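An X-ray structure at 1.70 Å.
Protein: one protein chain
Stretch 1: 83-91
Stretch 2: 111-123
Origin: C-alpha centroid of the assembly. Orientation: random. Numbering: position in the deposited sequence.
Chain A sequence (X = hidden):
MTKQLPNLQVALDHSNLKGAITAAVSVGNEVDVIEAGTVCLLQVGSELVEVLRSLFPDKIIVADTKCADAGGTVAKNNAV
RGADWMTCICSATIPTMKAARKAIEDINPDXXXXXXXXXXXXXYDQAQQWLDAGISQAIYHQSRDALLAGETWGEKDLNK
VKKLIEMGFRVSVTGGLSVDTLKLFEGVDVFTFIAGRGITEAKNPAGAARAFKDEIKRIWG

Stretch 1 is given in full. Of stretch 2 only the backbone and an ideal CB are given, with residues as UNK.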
ATOM      1  N   ALA A  83      10.713 -13.632   0.831  1.00 10.19           N
ATOM      2  CA  ALA A  83       9.987 -13.314  -0.401  1.00 10.34           C
ATOM      3  C   ALA A  83      10.842 -13.403  -1.653  1.00 10.26           C
ATOM      4  O   ALA A  83      12.037 -13.034  -1.649  1.00 10.22           O
ATOM      5  CB  ALA A  83       9.350 -11.922  -0.332  1.00 10.64           C
ATOM      6  N   ASP A  84      10.207 -13.840  -2.743  1.00  9.75           N
ATOM      7  CA  ASP A  84      10.812 -13.752  -4.075  1.00  8.55           C
ATOM      8  C   ASP A  84      10.414 -12.484  -4.825  1.00  8.56           C
ATOM      9  O   ASP A  84      11.269 -11.771  -5.369  1.00  8.65           O
ATOM     10  CB  ASP A  84      10.406 -14.978  -4.893  1.00  9.17           C
ATOM     11  CG  ASP A  84      10.965 -16.270  -4.315  1.00  8.39           C
ATOM     12  OD1 ASP A  84      12.200 -16.352  -4.039  1.00 10.43           O
ATOM     13  OD2 ASP A  84      10.187 -17.227  -4.150  1.00 11.26           O
ATOM     14  N   TRP A  85       9.111 -12.208  -4.846  1.00  8.70           N
ATOM     15  CA  TRP A  85       8.549 -11.074  -5.554  1.00  8.77           C
ATOM     16  C   TRP A  85       7.895 -10.159  -4.554  1.00  9.31           C
ATOM     17  O   TRP A  85       7.320 -10.627  -3.594  1.00  9.60           O
ATOM     18  CB  TRP A  85       7.497 -11.502  -6.565  1.00  8.94           C
ATOM     19  CG  TRP A  85       8.018 -12.432  -7.623  1.00  9.55           C
ATOM     20  CD1 TRP A  85       9.322 -12.654  -7.941  1.00  9.95           C
ATOM     21  CD2 TRP A  85       7.242 -13.275  -8.485  1.00 11.49           C
ATOM     22  NE1 TRP A  85       9.409 -13.576  -8.956  1.00 11.09           N
ATOM     23  CE2 TRP A  85       8.149 -13.974  -9.311  1.00 10.83           C
ATOM     24  CE3 TRP A  85       5.869 -13.514  -8.637  1.00 11.52           C
ATOM     25  CZ2 TRP A  85       7.729 -14.889 -10.274  1.00 11.51           C
ATOM     26  CZ3 TRP A  85       5.444 -14.439  -9.597  1.00 10.13           C
ATOM     27  CH2 TRP A  85       6.374 -15.117 -10.395  1.00  9.41           C
ATOM     28  N   MET A  86       8.019  -8.856  -4.786  1.00  9.75           N
ATOM     29  CA  MET A  86       7.276  -7.866  -4.011  1.00  9.16           C
ATOM     30  C   MET A  86       6.549  -6.916  -4.957  1.00  8.78           C
ATOM     31  O   MET A  86       7.098  -6.513  -6.001  1.00  8.81           O
ATOM     32  CB  MET A  86       8.200  -7.058  -3.106  1.00  9.42           C
ATOM     33  CG  MET A  86       7.439  -6.214  -2.108  1.00  8.28           C
ATOM     34  SD  MET A  86       8.420  -5.119  -1.090  1.00 11.61           S
ATOM     35  CE  MET A  86       8.792  -3.747  -2.202  1.00 10.86           C
ATOM     36  N   THR A  87       5.332  -6.520  -4.586  1.00  8.01           N
ATOM     37  CA  THR A  87       4.627  -5.502  -5.347  1.00  8.07           C
ATOM     38  C   THR A  87       4.963  -4.073  -4.921  1.00  8.82           C
ATOM     39  O   THR A  87       5.105  -3.755  -3.725  1.00  8.15           O
ATOM     40  CB  THR A  87       3.091  -5.701  -5.315  1.00  7.90           C
ATOM     41  OG1 THR A  87       2.611  -5.648  -3.970  1.00  8.77           O
ATOM     42  CG2 THR A  87       2.682  -7.079  -5.898  1.00  7.70           C
ATOM     43  N   CYS A  88       5.042  -3.191  -5.921  1.00  8.95           N
ATOM     44  CA  CYS A  88       5.017  -1.744  -5.699  1.00  8.90           C
ATOM     45  C   CYS A  88       3.789  -1.220  -6.398  1.00  9.06           C
ATOM     46  O   CYS A  88       3.472  -1.661  -7.528  1.00 10.28           O
ATOM     47  CB  CYS A  88       6.219  -1.060  -6.330  1.00  9.81           C
ATOM     48  SG  CYS A  88       7.758  -1.169  -5.422  1.00 10.57           S
ATOM     49  N   ILE A  89       3.089  -0.297  -5.739  1.00  8.96           N
ATOM     50  CA  ILE A  89       1.982   0.402  -6.376  1.00  9.68           C
ATOM     51  C   ILE A  89       2.556   1.246  -7.525  1.00  9.80           C
ATOM     52  O   ILE A  89       3.683   1.736  -7.456  1.00  9.59           O
ATOM     53  CB  ILE A  89       1.183   1.240  -5.307  1.00 10.31           C
ATOM     54  CG1 ILE A  89      -0.171   1.732  -5.863  1.00  9.89           C
ATOM     55  CG2 ILE A  89       2.011   2.362  -4.716  1.00 11.13           C
ATOM     56  CD1 ILE A  89      -1.127   0.575  -6.187  1.00 10.09           C
ATOM     57  N   CYS A  90       1.789   1.415  -8.590  1.00 10.25           N
ATOM     58  CA  CYS A  90       2.291   2.121  -9.768  1.00 11.47           C
ATOM     59  C   CYS A  90       2.571   3.600  -9.500  1.00 12.42           C
ATOM     60  O   CYS A  90       3.263   4.247 -10.286  1.00 13.85           O
ATOM     61  CB  CYS A  90       1.315   1.950 -10.936  1.00 11.11           C
ATOM     62  SG  CYS A  90      -0.395   2.426 -10.563  1.00 12.85           S
ATOM     63  N   SER A  91       2.010   4.123  -8.410  1.00 13.24           N
ATOM     64  CA  SER A  91       2.240   5.486  -7.901  1.00 14.19           C
ATOM     65  C   SER A  91       3.659   5.714  -7.406  1.00 13.95           C
ATOM     66  O   SER A  91       4.108   6.856  -7.299  1.00 14.50           O
ATOM     67  CB  SER A  91       1.313   5.765  -6.696  1.00 13.99           C
ATOM     68  OG  SER A  91      -0.043   5.592  -6.996  1.00 17.45           O
ATOM     69  N   UNK A 111      16.062 -15.051  -7.702  1.00 17.25           N
ATOM     70  CA  UNK A 111      14.629 -14.918  -7.988  1.00 16.27           C
ATOM     71  C   UNK A 111      14.026 -13.531  -7.677  1.00 14.83           C
ATOM     72  O   UNK A 111      12.908 -13.247  -8.102  1.00 14.54           O
ATOM     73  CB  UNK A 111      13.868 -15.977  -7.188  1.00 16.27           C
ATOM     74  N   UNK A 112      14.756 -12.671  -6.952  1.00 12.92           N
ATOM     75  CA  UNK A 112      14.238 -11.383  -6.488  1.00 12.40           C
ATOM     76  C   UNK A 112      13.762 -10.443  -7.577  1.00 11.52           C
ATOM     77  O   UNK A 112      14.518 -10.115  -8.489  1.00 11.96           O
ATOM     78  CB  UNK A 112      15.320 -10.671  -5.674  1.00 12.40           C
ATOM     79  N   UNK A 113      12.509 -10.003  -7.477  1.00 10.47           N
ATOM     80  CA  UNK A 113      11.909  -9.119  -8.462  1.00 10.06           C
ATOM     81  C   UNK A 113      10.829  -8.235  -7.862  1.00  9.84           C
ATOM     82  O   UNK A 113      10.183  -8.615  -6.859  1.00 10.82           O
ATOM     83  CB  UNK A 113      11.325  -9.939  -9.614  1.00 10.06           C
ATOM     84  N   UNK A 114      10.614  -7.100  -8.527  1.00  8.60           N
ATOM     85  CA  UNK A 114       9.511  -6.192  -8.264  1.00  8.75           C
ATOM     86  C   UNK A 114       8.420  -6.391  -9.328  1.00  9.15           C
ATOM     87  O   UNK A 114       8.696  -6.684 -10.514  1.00 10.01           O
ATOM     88  CB  UNK A 114       9.999  -4.742  -8.245  1.00  8.75           C
ATOM     89  N   UNK A 115       7.174  -6.265  -8.873  1.00  8.89           N
ATOM     90  CA  UNK A 115       5.991  -6.300  -9.740  1.00  8.38           C
ATOM     91  C   UNK A 115       5.227  -5.001  -9.532  1.00  8.70           C
ATOM     92  O   UNK A 115       5.006  -4.599  -8.399  1.00  8.85           O
ATOM     93  CB  UNK A 115       5.108  -7.514  -9.443  1.00  8.38           C
ATOM     94  N   UNK A 116       4.772  -4.386 -10.621  1.00  8.48           N
ATOM     95  CA  UNK A 116       3.999  -3.158 -10.544  1.00  9.11           C
ATOM     96  C   UNK A 116       2.492  -3.481 -10.532  1.00  8.88           C
ATOM     97  O   UNK A 116       1.918  -4.037 -11.481  1.00  9.11           O
ATOM     98  CB  UNK A 116       4.347  -2.236 -11.715  1.00  9.11           C
ATOM     99  N   UNK A 117       1.848  -3.080  -9.442  1.00  9.10           N
ATOM    100  CA  UNK A 117       0.400  -3.167  -9.261  1.00  8.86           C
ATOM    101  C   UNK A 117      -0.297  -1.998  -9.943  1.00  9.17           C
ATOM    102  O   UNK A 117      -0.034  -0.847  -9.626  1.00  9.37           O
ATOM    103  CB  UNK A 117       0.044  -3.199  -7.773  1.00  8.86           C
ATOM    104  N   UNK A 118      -1.153  -2.314 -10.911  1.00  8.34           N
ATOM    105  CA  UNK A 118      -1.769  -1.315 -11.787  1.00  8.13           C
ATOM    106  C   UNK A 118      -3.113  -0.874 -11.249  1.00  8.59           C
ATOM    107  O   UNK A 118      -4.066  -1.661 -11.241  1.00  8.67           O
ATOM    108  CB  UNK A 118      -1.931  -1.867 -13.205  1.00  8.13           C
ATOM    109  N   UNK A 119      -3.145   0.368 -10.742  1.00  8.64           N
ATOM    110  CA  UNK A 119      -4.352   1.030 -10.258  1.00 10.12           C
ATOM    111  C   UNK A 119      -4.430   2.444 -10.810  1.00 10.92           C
ATOM    112  O   UNK A 119      -3.420   3.142 -10.907  1.00 12.72           O
ATOM    113  CB  UNK A 119      -4.384   1.052  -8.728  1.00 10.12           C
ATOM    114  N   UNK A 120      -5.653   2.873 -11.107  1.00 12.58           N
ATOM    115  CA  UNK A 120      -5.915   4.243 -11.536  1.00 14.48           C
ATOM    116  C   UNK A 120      -5.381   4.540 -12.923  1.00 16.08           C
ATOM    117  O   UNK A 120      -5.235   3.615 -13.740  1.00 15.68           O
ATOM    118  CB  UNK A 120      -5.306   5.228 -10.536  1.00 14.48           C
ATOM    119  N   UNK A 121      -5.064   5.808 -13.167  1.00 18.37           N
ATOM    120  CA  UNK A 121      -4.727   6.315 -14.505  1.00 20.14           C
ATOM    121  C   UNK A 121      -3.252   6.228 -14.893  1.00 19.64           C
ATOM    122  O   UNK A 121      -2.607   7.242 -15.247  1.00 20.99           O
ATOM    123  CB  UNK A 121      -5.167   7.777 -14.606  1.00 20.14           C
ATOM    124  N   UNK A 122      -2.706   5.030 -14.862  1.00 17.85           N
ATOM    125  CA  UNK A 122      -1.331   4.831 -15.297  1.00 16.69           C
ATOM    126  C   UNK A 122      -1.254   4.886 -16.816  1.00 16.18           C
ATOM    127  O   UNK A 122      -2.253   4.626 -17.495  1.00 17.04           O
ATOM    128  CB  UNK A 122      -0.785   3.499 -14.779  1.00 16.69           C
ATOM    129  N   UNK A 123      -0.085   5.234 -17.334  1.00 15.57           N
ATOM    130  CA  UNK A 123       0.132   5.376 -18.773  1.00 14.93           C
ATOM    131  C   UNK A 123       1.207   4.408 -19.306  1.00 14.33           C
ATOM    132  O   UNK A 123       2.020   3.864 -18.547  1.00 13.39           O
ATOM    133  CB  UNK A 123       0.531   6.818 -19.092  1.00 14.93           C
TER

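The backbone sets the frame. Strand 85-89 runs parallel to 113-117, with axes 4.6 Å apart at closest approach. Hydrogen bonds alternate along the pair: 113 N to D84 O (3.0 Å), M86 N to 113 O (3.0 Å), 115 N to M86 O, C88 N to 115 O and 117 N to C88 O (each 2.9 Å). Side chains at 113, 115 and 117 therefore share a face with W85, T87 and I89; those at 114 and 116 share the other with M86 and C88.

At position 111 CA-to-CB points toward stretch 1, and the ideal CB lies 3.6 Å from D84 OD1. A carboxylate so near favours a base, lysine or arginine, though a neutral donor could also serve. The residue is K111; its chain, bent at chi3 (m, -88°), brings NZ to 2.9 Å from D84 OD2, a hydrogen-bonded salt bridge.

Position 112 points away, so stretch 1 hardly constrains the side chain, and phi/psi of -59/124 demands no glycine. It is G112, whose CA makes a CA-H...O contact with D84 O at 3.2 Å.

The ideal CB of 113 is 3.8 Å from W85 CD1. An aliphatic stem would pack there, and a polar end could exploit the indole NH; glutamate, glutamine or a branched aliphatic would suit. In E113, CB packs 3.7 Å from W85 CD1, and one water bridges OE2 and W85 NE1.

Position 114 looks onto M86 and C88, with its ideal CB 5.1 Å from C88 SG, which suits isoleucine, leucine, valine or methionine. I114 places CG2 3.8 Å from C88 SG and CD1 4.2 Å from M86 CB.

At 115 the ideal CB is 4.3 Å from T87 CG2 and 5.5 Å from W85 CB. A medium-to-long chain could pack against these neighbours, whether methionine, glutamine or leucine. Q115 does so: OE1 is 3.6 Å from T87 CG2 and NE2 3.2 Å from W85 CE3, approaching the ring obliquely.

Position 116 has C90 CA 5.2 Å from its ideal CB, suiting a compact apolar group such as valine, alanine or isoleucine. V116 sets CG1 3.6 Å from C90 CB.

For 117 the ideal CB is 4.3 Å from I89 CD1 and 4.6 Å from T87 CB. These neighbours suit an aliphatic stem but do not dictate its end. E117 packs CG 3.7 Å from T87 CB; its backbone O accepts a weak bond from C90 N (3.1 Å).

Position 118 points away and admits many residues; L118 brings CD2 back to 4.5 Å from C90 CB, a loose apolar contact. The ideal CB of 119, 4.2 Å from I89 CD1, invites a large apolar or aromatic group. Y119 puts CD2 3.6 Å from I89 CD1, while its N donates to C90 SG (3.4 Å).

At 120, phi of 70° favours glycine: G120. At 121 nothing of stretch 1 lies within 5.5 Å of the ideal CB, so many residues are possible; D121 makes no contact with it. Position 122 points toward stretch 1, where an apolar CB suits the sulfur and the rest is open; W122 sets CB 4.4 Å from C90 SG, its end leading away. Position 123, before a helix, suits serine, threonine, aspartate or asparagine; T123 caps a backbone N just past the stretch.

Stretch 2, residues 111-123: KGEIQVELYGDWT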
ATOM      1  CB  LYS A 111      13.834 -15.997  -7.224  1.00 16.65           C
ATOM      2  CG  LYS A 111      14.136 -17.484  -7.544  1.00 18.42           C
ATOM      3  CD  LYS A 111      12.914 -18.414  -7.204  1.00 19.84           C
ATOM      4  CE  LYS A 111      12.864 -18.954  -5.709  1.00 21.11           C
ATOM      5  NZ  LYS A 111      11.542 -19.591  -5.142  1.00 18.27           N
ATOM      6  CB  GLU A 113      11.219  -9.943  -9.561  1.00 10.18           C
ATOM      7  CG  GLU A 113      12.131 -10.710 -10.504  1.00 11.98           C
ATOM      8  CD  GLU A 113      11.421 -11.065 -11.795  1.00 13.70           C
ATOM      9  OE1 GLU A 113      10.856 -10.153 -12.445  1.00 14.86           O
ATOM     10  OE2 GLU A 113      11.420 -12.260 -12.139  1.00 16.72           O
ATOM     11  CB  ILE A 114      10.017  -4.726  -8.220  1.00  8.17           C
ATOM     12  CG1 ILE A 114      11.123  -4.588  -7.173  1.00  8.41           C
ATOM     13  CG2 ILE A 114       8.883  -3.734  -7.957  1.00  8.66           C
ATOM     14  CD1 ILE A 114      10.763  -4.981  -5.773  1.00  9.53           C
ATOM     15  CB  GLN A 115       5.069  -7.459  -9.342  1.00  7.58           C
ATOM     16  CG  GLN A 115       5.716  -8.838  -9.222  1.00  7.87           C
ATOM     17  CD  GLN A 115       4.700  -9.890  -8.829  1.00  7.13           C
ATOM     18  OE1 GLN A 115       4.104  -9.777  -7.748  1.00  8.36           O
ATOM     19  NE2 GLN A 115       4.436 -10.864  -9.726  1.00  8.15           N
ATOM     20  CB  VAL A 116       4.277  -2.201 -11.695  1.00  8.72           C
ATOM     21  CG1 VAL A 116       3.507  -0.886 -11.486  1.00 10.50           C
ATOM     22  CG2 VAL A 116       5.771  -1.882 -11.792  1.00  9.25           C
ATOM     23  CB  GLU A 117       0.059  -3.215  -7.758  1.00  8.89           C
ATOM     24  CG  GLU A 117       0.128  -4.631  -7.160  1.00  8.98           C
ATOM     25  CD  GLU A 117      -1.081  -5.512  -7.469  1.00 11.08           C
ATOM     26  OE1 GLU A 117      -1.960  -5.078  -8.236  1.00 11.99           O
ATOM     27  OE2 GLU A 117      -1.157  -6.641  -6.943  1.00 12.51           O
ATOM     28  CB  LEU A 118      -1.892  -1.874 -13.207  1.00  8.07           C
ATOM     29  CG  LEU A 118      -0.583  -2.273 -13.885  1.00  9.19           C
ATOM     30  CD1 LEU A 118      -0.860  -2.912 -15.226  1.00  9.89           C
ATOM     31  CD2 LEU A 118       0.350  -1.096 -14.097  1.00 11.27           C
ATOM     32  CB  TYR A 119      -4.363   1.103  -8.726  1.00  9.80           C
ATOM     33  CG  TYR A 119      -4.694  -0.232  -8.075  1.00  9.35           C
ATOM     34  CD1 TYR A 119      -5.992  -0.539  -7.695  1.00 11.47           C
ATOM     35  CD2 TYR A 119      -3.721  -1.223  -7.915  1.00 10.21           C
ATOM     36  CE1 TYR A 119      -6.301  -1.747  -7.118  1.00  9.35           C
ATOM     37  CE2 TYR A 119      -4.029  -2.454  -7.359  1.00  8.68           C
ATOM     38  CZ  TYR A 119      -5.323  -2.709  -6.955  1.00  9.15           C
ATOM     39  OH  TYR A 119      -5.650  -3.916  -6.374  1.00 11.20           O
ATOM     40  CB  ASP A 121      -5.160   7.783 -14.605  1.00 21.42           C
ATOM     41  CG  ASP A 121      -6.637   7.956 -14.450  1.00 25.33           C
ATOM     42  OD1 ASP A 121      -7.398   7.129 -15.014  1.00 28.61           O
ATOM     43  OD2 ASP A 121      -7.084   8.906 -13.773  1.00 29.65           O
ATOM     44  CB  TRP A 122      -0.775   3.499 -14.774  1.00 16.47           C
ATOM     45  CG  TRP A 122      -1.521   2.347 -15.285  1.00 15.26           C
ATOM     46  CD1 TRP A 122      -2.629   1.799 -14.739  1.00 14.64           C
ATOM     47  CD2 TRP A 122      -1.257   1.616 -16.495  1.00 12.91           C
ATOM     48  NE1 TRP A 122      -3.069   0.754 -15.525  1.00 13.82           N
ATOM     49  CE2 TRP A 122      -2.240   0.620 -16.604  1.00 12.56           C
ATOM     50  CE3 TRP A 122      -0.265   1.686 -17.476  1.00 12.60           C
ATOM     51  CZ2 TRP A 122      -2.274  -0.281 -17.655  1.00 11.59           C
ATOM     52  CZ3 TRP A 122      -0.308   0.813 -18.530  1.00 11.68           C
ATOM     53  CH2 TRP A 122      -1.303  -0.175 -18.609  1.00 11.50           C
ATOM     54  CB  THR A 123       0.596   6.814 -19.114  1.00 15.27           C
ATOM     55  OG1 THR A 123       1.899   7.032 -18.563  1.00 16.45           O
ATOM     56  CG2 THR A 123      -0.338   7.871 -18.540  1.00 15.88           C
TER
HETATM   57  O   HOH W   1      11.957 -14.256 -10.264  1.00 15.65           O
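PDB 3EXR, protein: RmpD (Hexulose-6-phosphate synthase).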